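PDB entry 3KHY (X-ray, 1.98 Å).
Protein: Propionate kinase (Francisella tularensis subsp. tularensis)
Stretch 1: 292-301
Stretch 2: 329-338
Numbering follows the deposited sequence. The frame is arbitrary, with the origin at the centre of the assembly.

Stretch 1 (292-301) AIEIFSHRVA
Stretch 2, residues 329-338: NIRKNIISKL

Residues 292-301 are helical throughout, with phi/psi near -60/-45, and pack against the helix of the second stretch. The axes approach to 8.5 Å, and their N-to-C directions differ by 56° (signed crossing angle -56°). The register is set by Ser297 and Ile334, whose CA atoms lie 5.0 Å apart.

Ile293 (m, t) points toward the partner helix; its CG2 lies 3.9 Å from Ile330 CD1 and 3.6 Å from Asn333 ND2. Glu294 (m, m, chi3 -66°) starts sideways, but its carboxylate reaches across. Its OE1 forms a salt bridge with Lys337 NZ at 2.6 Å, and its OE2 accepts a hydrogen bond from Asn333 ND2 at 2.9 Å. Lys337 NZ also donates to Asn333 OD1 at 2.9 Å, closing a polar triad. Phe296 (t, chi2 -81°) places CE1 3.8 Å from Ile330 CG2.

Ser297 (m) fits among Ile330, Asn333, Ile334 and Lys337. Its OG donates to Ile293 O at 2.8 Å, within its own helix. Its CB is 3.7 Å from Ile334 CG1.

At His298 (t, chi2 72°), Lys337 CD approaches the ring edge. Lys337 is m, t, t, p. Val300 CG1 (t) meets Ile334 CD1 (m, t) at 3.9 Å. Ala301 CB lies 3.9 Å from both Lys337 CB and Leu338 CG.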

# COMPACT_ATOMS: atom_id res chain seq x y z
N ALA A 292 5.24 -17.79 -5.25
CA ALA A 292 4.65 -16.73 -6.06
C ALA A 292 3.13 -16.76 -5.93
O ALA A 292 2.48 -15.72 -5.83
CB ALA A 292 5.07 -16.87 -7.53
N ILE A 293 2.56 -17.96 -5.94
CA ILE A 293 1.11 -18.12 -5.80
C ILE A 293 0.64 -17.72 -4.40
O ILE A 293 -0.42 -17.11 -4.26
CB ILE A 293 0.66 -19.55 -6.16
CG1 ILE A 293 0.74 -19.76 -7.68
CG2 ILE A 293 -0.76 -19.83 -5.67
CD1 ILE A 293 0.52 -21.21 -8.12
N GLU A 294 1.41 -18.07 -3.37
CA GLU A 294 1.09 -17.67 -2.00
C GLU A 294 1.14 -16.14 -1.88
O GLU A 294 0.21 -15.53 -1.36
CB GLU A 294 2.05 -18.29 -0.98
CG GLU A 294 1.94 -19.82 -0.87
CD GLU A 294 0.53 -20.26 -0.54
OE1 GLU A 294 0.06 -19.94 0.57
OE2 GLU A 294 -0.11 -20.90 -1.41
N ILE A 295 2.21 -15.52 -2.37
CA ILE A 295 2.31 -14.06 -2.28
C ILE A 295 1.14 -13.40 -3.03
O ILE A 295 0.47 -12.51 -2.51
CB ILE A 295 3.67 -13.56 -2.80
CG1 ILE A 295 4.79 -14.11 -1.91
CG2 ILE A 295 3.72 -12.03 -2.80
CD1 ILE A 295 6.18 -13.81 -2.45
N PHE A 296 0.90 -13.84 -4.26
CA PHE A 296 -0.19 -13.31 -5.08
C PHE A 296 -1.54 -13.47 -4.37
O PHE A 296 -2.30 -12.51 -4.21
CB PHE A 296 -0.16 -14.05 -6.41
CG PHE A 296 -1.27 -13.70 -7.39
CD1 PHE A 296 -2.53 -14.26 -7.26
CD2 PHE A 296 -0.99 -12.91 -8.50
CE1 PHE A 296 -3.53 -13.98 -8.17
CE2 PHE A 296 -1.99 -12.63 -9.43
CZ PHE A 296 -3.26 -13.17 -9.27
N SER A 297 -1.85 -14.69 -3.94
CA SER A 297 -3.16 -14.97 -3.37
C SER A 297 -3.39 -14.24 -2.06
O SER A 297 -4.49 -13.75 -1.80
CB SER A 297 -3.35 -16.48 -3.15
OG SER A 297 -3.21 -17.19 -4.38
N HIS A 298 -2.37 -14.19 -1.22
CA HIS A 298 -2.49 -13.52 0.08
C HIS A 298 -2.74 -12.03 -0.08
O HIS A 298 -3.52 -11.43 0.66
CB HIS A 298 -1.23 -13.73 0.90
CG HIS A 298 -1.31 -13.13 2.27
ND1 HIS A 298 -2.10 -13.66 3.27
CD2 HIS A 298 -0.71 -12.04 2.80
CE1 HIS A 298 -1.98 -12.92 4.35
NE2 HIS A 298 -1.14 -11.93 4.10
N ARG A 299 -2.09 -11.42 -1.07
CA ARG A 299 -2.32 -10.00 -1.27
C ARG A 299 -3.76 -9.73 -1.71
O ARG A 299 -4.40 -8.80 -1.21
CB ARG A 299 -1.32 -9.38 -2.26
CG ARG A 299 -1.51 -7.85 -2.32
CD ARG A 299 -0.42 -7.12 -3.04
NE ARG A 299 0.94 -7.45 -2.59
CZ ARG A 299 2.02 -7.08 -3.27
NH1 ARG A 299 1.86 -6.37 -4.39
NH2 ARG A 299 3.23 -7.41 -2.85
N VAL A 300 -4.29 -10.57 -2.60
CA VAL A 300 -5.71 -10.40 -2.98
C VAL A 300 -6.60 -10.55 -1.74
O VAL A 300 -7.52 -9.75 -1.53
CB VAL A 300 -6.18 -11.44 -4.04
CG1 VAL A 300 -7.70 -11.29 -4.30
CG2 VAL A 300 -5.38 -11.29 -5.34
N ALA A 301 -6.34 -11.58 -0.94
CA ALA A 301 -7.13 -11.79 0.27
C ALA A 301 -7.04 -10.60 1.23
O ALA A 301 -8.04 -10.22 1.82
CB ALA A 301 -6.72 -13.08 0.97
N ASN A 329 -7.76 -23.15 -9.33
CA ASN A 329 -6.80 -23.35 -8.24
C ASN A 329 -6.47 -22.04 -7.52
O ASN A 329 -6.27 -22.01 -6.30
CB ASN A 329 -5.51 -23.98 -8.79
CG ASN A 329 -4.79 -23.08 -9.82
OD1 ASN A 329 -5.40 -22.62 -10.80
ND2 ASN A 329 -3.51 -22.81 -9.58
N ILE A 330 -6.39 -20.96 -8.28
CA ILE A 330 -6.08 -19.66 -7.71
C ILE A 330 -7.24 -19.10 -6.89
O ILE A 330 -7.04 -18.56 -5.81
CB ILE A 330 -5.70 -18.63 -8.80
CG1 ILE A 330 -4.46 -19.09 -9.55
CG2 ILE A 330 -5.50 -17.26 -8.18
CD1 ILE A 330 -3.25 -19.30 -8.68
N ARG A 331 -8.45 -19.22 -7.40
CA ARG A 331 -9.62 -18.82 -6.64
C ARG A 331 -9.71 -19.64 -5.34
O ARG A 331 -9.99 -19.09 -4.28
CB ARG A 331 -10.89 -19.03 -7.48
CG ARG A 331 -10.99 -18.12 -8.72
CD ARG A 331 -12.41 -18.18 -9.32
NE ARG A 331 -12.77 -19.55 -9.71
CZ ARG A 331 -12.88 -20.00 -10.96
NH1 ARG A 331 -12.68 -19.21 -12.01
NH2 ARG A 331 -13.21 -21.28 -11.16
N LYS A 332 -9.46 -20.94 -5.43
CA LYS A 332 -9.49 -21.80 -4.24
C LYS A 332 -8.47 -21.32 -3.20
O LYS A 332 -8.73 -21.29 -2.00
CB LYS A 332 -9.20 -23.25 -4.63
CG LYS A 332 -8.91 -24.18 -3.46
CD LYS A 332 -8.56 -25.59 -3.95
CE LYS A 332 -8.36 -26.55 -2.79
NZ LYS A 332 -7.88 -27.89 -3.25
N ASN A 333 -7.29 -20.94 -3.67
CA ASN A 333 -6.23 -20.52 -2.78
C ASN A 333 -6.63 -19.21 -2.10
O ASN A 333 -6.53 -19.07 -0.89
CB ASN A 333 -4.92 -20.36 -3.55
CG ASN A 333 -3.73 -20.11 -2.64
OD1 ASN A 333 -3.77 -19.23 -1.77
ND2 ASN A 333 -2.67 -20.87 -2.84
N ILE A 334 -7.12 -18.26 -2.89
CA ILE A 334 -7.56 -16.99 -2.32
C ILE A 334 -8.67 -17.16 -1.28
O ILE A 334 -8.63 -16.58 -0.20
CB ILE A 334 -7.99 -16.02 -3.43
CG1 ILE A 334 -6.75 -15.62 -4.25
CG2 ILE A 334 -8.66 -14.79 -2.85
CD1 ILE A 334 -7.09 -14.91 -5.56
N ILE A 335 -9.68 -17.97 -1.59
CA ILE A 335 -10.79 -18.16 -0.66
C ILE A 335 -10.32 -18.90 0.60
O ILE A 335 -10.77 -18.62 1.72
CB ILE A 335 -11.95 -18.90 -1.36
CG1 ILE A 335 -12.51 -18.03 -2.49
CG2 ILE A 335 -13.05 -19.29 -0.36
CD1 ILE A 335 -12.95 -16.64 -2.06
N SER A 336 -9.41 -19.84 0.41
CA SER A 336 -8.78 -20.52 1.54
C SER A 336 -8.23 -19.50 2.54
O SER A 336 -8.39 -19.65 3.76
CB SER A 336 -7.64 -21.41 1.03
OG SER A 336 -7.08 -22.14 2.10
N LYS A 337 -7.59 -18.46 2.03
CA LYS A 337 -6.98 -17.46 2.91
C LYS A 337 -8.01 -16.54 3.56
O LYS A 337 -7.69 -15.79 4.47
CB LYS A 337 -5.90 -16.68 2.15
CG LYS A 337 -4.66 -17.54 1.88
CD LYS A 337 -3.63 -16.86 1.00
CE LYS A 337 -2.29 -17.62 1.05
NZ LYS A 337 -2.41 -19.09 0.74
N LEU A 338 -9.25 -16.60 3.08
CA LEU A 338 -10.33 -15.77 3.59
C LEU A 338 -11.25 -16.56 4.53
O LEU A 338 -12.34 -16.10 4.87
CB LEU A 338 -11.14 -15.17 2.44
CG LEU A 338 -10.41 -14.05 1.69
CD1 LEU A 338 -11.04 -13.80 0.31
CD2 LEU A 338 -10.36 -12.76 2.50